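Local coordinates for sister chromatid cohesion protein 2 (Saccharomyces cerevisiae, PDB 4XDN) that forms a complex with SCC4 that is required for stable association of cohesin with chromatin, its N-terminal region sufficing to bind that partner, at residues E101-S109 with L143-K151. Residues are numbered along the deposited sequence; the frame is centred on the assembly and turned at random.
Sequences ERLVFKRPS and LNDSINIEK
A two-stranded parallel β-ladder joins F105 and R107 of strand 104-106 and its exit to I147 and I149 of strand 147-149, and shows how backbone bonds can set the pairing of two short pieces of an extended chain while side chains pack around them. F105 uses both its polar backbone atoms: its N donates to I147 O at 3.0 Å, and its O accepts from I149 N, also at 3.0 Å and almost straight (171°). The third rung, R107 N to I149 O, spans 2.9 Å, with the donor 44° above the carbonyl plane. V104 sets CG1 against I149 CB at 3.5 Å, that methyl being placed by a chi1 of -177°, anti to the backbone N. On the face bearing F105 and N148, the ring turns an edge to I147 O. R107 is bent at chi2 and chi3; its CG lies 3.5 Å from E150 CG, while one face of its guanidinium covers N148 CB. Its NH1 makes a salt bridge with an acidic side chain of the other protein chain. Replacing R107 by alanine would probably leave that acidic group without its mate and N148 CB without its guanidinium cover. V104 N and K106 O are hydrogen-bonded to side chains of the other protein chain, consistent with strand 104-106 facing it along its second edge, in a two-stranded parallel ladder within the N-terminal region that suffices for SCC4 binding.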
ATOM      1  N   GLU B 101       6.501  19.609  29.592  1.00 50.79           N
ATOM      2  CA  GLU B 101       5.814  18.896  30.664  1.00 51.45           C
ATOM      3  C   GLU B 101       4.301  19.055  30.572  1.00 47.12           C
ATOM      4  O   GLU B 101       3.554  18.183  31.012  1.00 46.50           O
ATOM      5  CB  GLU B 101       6.300  19.383  32.032  1.00 58.77           C
ATOM      6  CG  GLU B 101       7.775  19.111  32.299  1.00 67.37           C
ATOM      7  CD  GLU B 101       8.088  18.973  33.778  1.00 75.68           C
ATOM      8  OE1 GLU B 101       8.982  19.696  34.267  1.00 79.85           O
ATOM      9  OE2 GLU B 101       7.447  18.136  34.449  1.00 77.33           O
ATOM     10  N   ARG B 102       3.848  20.168  30.003  1.00 45.42           N
ATOM     11  CA  ARG B 102       2.417  20.420  29.871  1.00 44.77           C
ATOM     12  C   ARG B 102       1.821  19.537  28.781  1.00 39.46           C
ATOM     13  O   ARG B 102       2.243  19.585  27.625  1.00 38.78           O
ATOM     14  CB  ARG B 102       2.156  21.897  29.575  1.00 50.15           C
ATOM     15  CG  ARG B 102       2.725  22.826  30.634  1.00 56.27           C
ATOM     16  CD  ARG B 102       2.007  24.163  30.674  1.00 63.60           C
ATOM     17  NE  ARG B 102       2.472  24.983  31.791  1.00 70.22           N
ATOM     18  CZ  ARG B 102       3.548  25.764  31.757  1.00 75.26           C
ATOM     19  NH1 ARG B 102       4.286  25.849  30.655  1.00 76.77           N
ATOM     20  NH2 ARG B 102       3.890  26.464  32.829  1.00 77.28           N
ATOM     21  N   LEU B 103       0.835  18.731  29.165  1.00 35.81           N
ATOM     22  CA  LEU B 103       0.300  17.690  28.294  1.00 34.37           C
ATOM     23  C   LEU B 103      -0.560  18.238  27.161  1.00 33.45           C
ATOM     24  O   LEU B 103      -1.456  19.053  27.380  1.00 33.93           O
ATOM     25  CB  LEU B 103      -0.514  16.689  29.116  1.00 33.75           C
ATOM     26  CG  LEU B 103       0.231  16.027  30.282  1.00 31.63           C
ATOM     27  CD1 LEU B 103      -0.691  15.074  31.030  1.00 28.89           C
ATOM     28  CD2 LEU B 103       1.481  15.298  29.797  1.00 31.56           C
ATOM     29  N   VAL B 104      -0.272  17.771  25.948  1.00 33.17           N
ATOM     30  CA  VAL B 104      -1.054  18.108  24.764  1.00 32.03           C
ATOM     31  C   VAL B 104      -1.589  16.829  24.136  1.00 31.68           C
ATOM     32  O   VAL B 104      -0.823  16.025  23.606  1.00 33.59           O
ATOM     33  CB  VAL B 104      -0.219  18.875  23.723  1.00 34.55           C
ATOM     34  CG1 VAL B 104      -1.079  19.265  22.529  1.00 37.24           C
ATOM     35  CG2 VAL B 104       0.416  20.107  24.347  1.00 34.48           C
ATOM     36  N   PHE B 105      -2.904  16.650  24.195  1.00 29.50           N
ATOM     37  CA  PHE B 105      -3.537  15.424  23.723  1.00 28.30           C
ATOM     38  C   PHE B 105      -3.873  15.504  22.232  1.00 30.22           C
ATOM     39  O   PHE B 105      -4.027  16.592  21.678  1.00 30.59           O
ATOM     40  CB  PHE B 105      -4.791  15.134  24.550  1.00 26.97           C
ATOM     41  CG  PHE B 105      -4.497  14.850  25.996  1.00 27.27           C
ATOM     42  CD1 PHE B 105      -4.154  13.573  26.409  1.00 26.71           C
ATOM     43  CD2 PHE B 105      -4.543  15.862  26.938  1.00 29.01           C
ATOM     44  CE1 PHE B 105      -3.873  13.308  27.734  1.00 27.81           C
ATOM     45  CE2 PHE B 105      -4.264  15.603  28.269  1.00 31.15           C
ATOM     46  CZ  PHE B 105      -3.927  14.325  28.667  1.00 29.03           C
ATOM     47  N   LYS B 106      -3.981  14.343  21.592  1.00 30.39           N
ATOM     48  CA  LYS B 106      -4.089  14.275  20.139  1.00 32.81           C
ATOM     49  C   LYS B 106      -5.518  14.409  19.624  1.00 31.41           C
ATOM     50  O   LYS B 106      -6.366  13.555  19.878  1.00 30.98           O
ATOM     51  CB  LYS B 106      -3.496  12.959  19.630  1.00 38.25           C
ATOM     52  CG  LYS B 106      -2.008  12.821  19.877  1.00 47.84           C
ATOM     53  CD  LYS B 106      -1.365  11.897  18.857  1.00 56.79           C
ATOM     54  CE  LYS B 106      -1.944  10.496  18.934  1.00 63.70           C
ATOM     55  NZ  LYS B 106      -1.065   9.497  18.267  1.00 67.40           N
ATOM     56  N   ARG B 107      -5.769  15.488  18.892  1.00 32.90           N
ATOM     57  CA  ARG B 107      -7.013  15.639  18.152  1.00 34.11           C
ATOM     58  C   ARG B 107      -7.101  14.523  17.116  1.00 31.70           C
ATOM     59  O   ARG B 107      -6.242  14.431  16.246  1.00 30.36           O
ATOM     60  CB  ARG B 107      -7.073  17.010  17.474  1.00 40.49           C
ATOM     61  CG  ARG B 107      -8.273  17.225  16.547  1.00 47.03           C
ATOM     62  CD  ARG B 107      -9.547  17.449  17.318  1.00 49.58           C
ATOM     63  NE  ARG B 107      -9.461  18.645  18.147  1.00 52.21           N
ATOM     64  CZ  ARG B 107     -10.460  19.111  18.886  1.00 52.02           C
ATOM     65  NH1 ARG B 107     -11.628  18.482  18.893  1.00 51.58           N
ATOM     66  NH2 ARG B 107     -10.293  20.204  19.616  1.00 52.87           N
ATOM     67  N   PRO B 108      -8.130  13.663  17.206  1.00 33.82           N
ATOM     68  CA  PRO B 108      -8.225  12.592  16.210  1.00 35.00           C
ATOM     69  C   PRO B 108      -8.809  13.082  14.887  1.00 34.23           C
ATOM     70  O   PRO B 108      -9.561  14.057  14.869  1.00 32.43           O
ATOM     71  CB  PRO B 108      -9.154  11.580  16.880  1.00 36.38           C
ATOM     72  CG  PRO B 108     -10.042  12.410  17.730  1.00 36.80           C
ATOM     73  CD  PRO B 108      -9.201  13.568  18.214  1.00 35.40           C
ATOM     74  N   SER B 109      -8.460  12.410  13.795  1.00 33.58           N
ATOM     75  CA  SER B 109      -9.013  12.746  12.489  1.00 32.97           C
ATOM     76  C   SER B 109     -10.514  12.472  12.449  1.00 33.53           C
ATOM     77  O   SER B 109     -11.267  13.218  11.827  1.00 35.78           O
ATOM     78  CB  SER B 109      -8.310  11.951  11.387  1.00 32.30           C
ATOM     79  OG  SER B 109      -6.929  12.262  11.334  1.00 31.12           O
ATOM     80  N   LEU B 143      -8.155  20.970  37.346  1.00 86.31           N
ATOM     81  CA  LEU B 143      -6.976  20.529  36.609  1.00 90.85           C
ATOM     82  C   LEU B 143      -7.348  19.945  35.247  1.00 91.43           C
ATOM     83  O   LEU B 143      -6.467  19.600  34.458  1.00 92.78           O
ATOM     84  CB  LEU B 143      -6.195  19.494  37.424  1.00 94.56           C
ATOM     85  CG  LEU B 143      -5.814  19.897  38.852  1.00 97.29           C
ATOM     86  CD1 LEU B 143      -5.019  18.788  39.526  1.00 98.22           C
ATOM     87  CD2 LEU B 143      -5.030  21.204  38.870  1.00 97.81           C
ATOM     88  N   ASN B 144      -8.648  19.829  34.983  1.00 89.44           N
ATOM     89  CA  ASN B 144      -9.134  19.306  33.714  1.00 86.34           C
ATOM     90  C   ASN B 144      -9.535  20.424  32.756  1.00 85.40           C
ATOM     91  O   ASN B 144     -10.716  20.548  32.386  1.00 82.47           O
ATOM     92  CB  ASN B 144     -10.316  18.362  33.944  1.00 84.63           C
ATOM     93  CG  ASN B 144      -9.889  17.024  34.517  1.00 83.69           C
ATOM     94  OD1 ASN B 144     -10.317  16.635  35.601  1.00 83.20           O
ATOM     95  ND2 ASN B 144      -9.041  16.310  33.784  1.00 83.28           N
ATOM     96  N   ASP B 145      -8.543  21.230  32.363  1.00 86.87           N
ATOM     97  CA  ASP B 145      -8.702  22.176  31.282  1.00 86.43           C
ATOM     98  C   ASP B 145      -7.826  21.637  30.147  1.00 79.59           C
ATOM     99  O   ASP B 145      -6.993  22.361  29.591  1.00 82.84           O
ATOM    100  CB  ASP B 145      -8.282  23.580  31.682  1.00 90.56           C
ATOM    101  CG  ASP B 145      -8.748  24.627  30.679  1.00 93.21           C
ATOM    102  OD1 ASP B 145      -9.894  24.534  30.176  1.00 94.00           O
ATOM    103  OD2 ASP B 145      -7.964  25.545  30.378  1.00 94.00           O
ATOM    104  N   SER B 146      -8.019  20.353  29.829  1.00 67.01           N
ATOM    105  CA  SER B 146      -7.195  19.619  28.867  1.00 54.10           C
ATOM    106  C   SER B 146      -7.131  20.287  27.499  1.00 46.88           C
ATOM    107  O   SER B 146      -8.145  20.710  26.944  1.00 44.95           O
ATOM    108  CB  SER B 146      -7.714  18.187  28.729  1.00 49.73           C
ATOM    109  OG  SER B 146      -9.071  18.199  28.334  1.00 47.82           O
ATOM    110  N   ILE B 147      -5.915  20.378  26.967  1.00 43.68           N
ATOM    111  CA  ILE B 147      -5.680  20.990  25.665  1.00 41.20           C
ATOM    112  C   ILE B 147      -5.573  19.900  24.596  1.00 37.04           C
ATOM    113  O   ILE B 147      -4.746  18.996  24.697  1.00 35.18           O
ATOM    114  CB  ILE B 147      -4.404  21.874  25.683  1.00 88.60           C
ATOM    115  CG1 ILE B 147      -4.026  22.318  24.271  1.00 87.23           C
ATOM    116  CG2 ILE B 147      -3.236  21.136  26.325  1.00 89.98           C
ATOM    117  CD1 ILE B 147      -2.923  23.352  24.248  1.00 86.56           C
ATOM    118  N   ASN B 148      -6.443  19.983  23.591  1.00 36.92           N
ATOM    119  CA  ASN B 148      -6.449  19.037  22.477  1.00 39.69           C
ATOM    120  C   ASN B 148      -6.038  19.735  21.187  1.00 39.36           C
ATOM    121  O   ASN B 148      -6.632  20.740  20.804  1.00 39.12           O
ATOM    122  CB  ASN B 148      -7.832  18.403  22.323  1.00 44.32           C
ATOM    123  CG  ASN B 148      -8.315  17.749  23.602  1.00 50.20           C
ATOM    124  OD1 ASN B 148      -7.517  17.413  24.478  1.00 55.68           O
ATOM    125  ND2 ASN B 148      -9.624  17.562  23.717  1.00 50.19           N
ATOM    126  N   ILE B 149      -5.025  19.189  20.521  1.00 40.41           N
ATOM    127  CA  ILE B 149      -4.386  19.859  19.394  1.00 40.37           C
ATOM    128  C   ILE B 149      -4.150  18.900  18.225  1.00 42.37           C
ATOM    129  O   ILE B 149      -3.999  17.694  18.419  1.00 40.25           O
ATOM    130  CB  ILE B 149      -3.044  20.508  19.847  1.00 59.84           C
ATOM    131  CG1 ILE B 149      -3.321  21.862  20.516  1.00 59.59           C
ATOM    132  CG2 ILE B 149      -2.063  20.657  18.684  1.00 61.60           C
ATOM    133  CD1 ILE B 149      -2.078  22.684  20.867  1.00 58.70           C
ATOM    134  N   GLU B 150      -4.137  19.458  17.015  1.00 46.20           N
ATOM    135  CA  GLU B 150      -3.841  18.708  15.796  1.00 51.76           C
ATOM    136  C   GLU B 150      -2.345  18.705  15.495  1.00 57.09           C
ATOM    137  O   GLU B 150      -1.608  19.570  15.964  1.00 57.47           O
ATOM    138  CB  GLU B 150      -4.592  19.307  14.603  1.00 54.87           C
ATOM    139  CG  GLU B 150      -6.103  19.230  14.704  1.00 61.03           C
ATOM    140  CD  GLU B 150      -6.805  19.883  13.524  1.00 67.92           C
ATOM    141  OE1 GLU B 150      -6.113  20.490  12.680  1.00 71.92           O
ATOM    142  OE2 GLU B 150      -8.048  19.788  13.438  1.00 69.41           O
ATOM    143  N   LYS B 151      -1.903  17.741  14.697  1.00 64.11           N
ATOM    144  CA  LYS B 151      -0.510  17.689  14.263  1.00 71.99           C
ATOM    145  C   LYS B 151      -0.163  18.894  13.393  1.00 74.38           C
ATOM    146  O   LYS B 151       0.314  19.915  13.888  1.00 75.31           O
ATOM    147  CB  LYS B 151      -0.234  16.397  13.495  1.00 76.54           C
ATOM    148  CG  LYS B 151       0.588  15.383  14.271  1.00 80.76           C
ATOM    149  CD  LYS B 151       0.693  14.056  13.534  1.00 83.96           C
ATOM    150  CE  LYS B 151      -0.617  13.279  13.586  1.00 86.18           C
ATOM    151  NZ  LYS B 151      -0.544  12.004  12.821  1.00 87.39           N
TER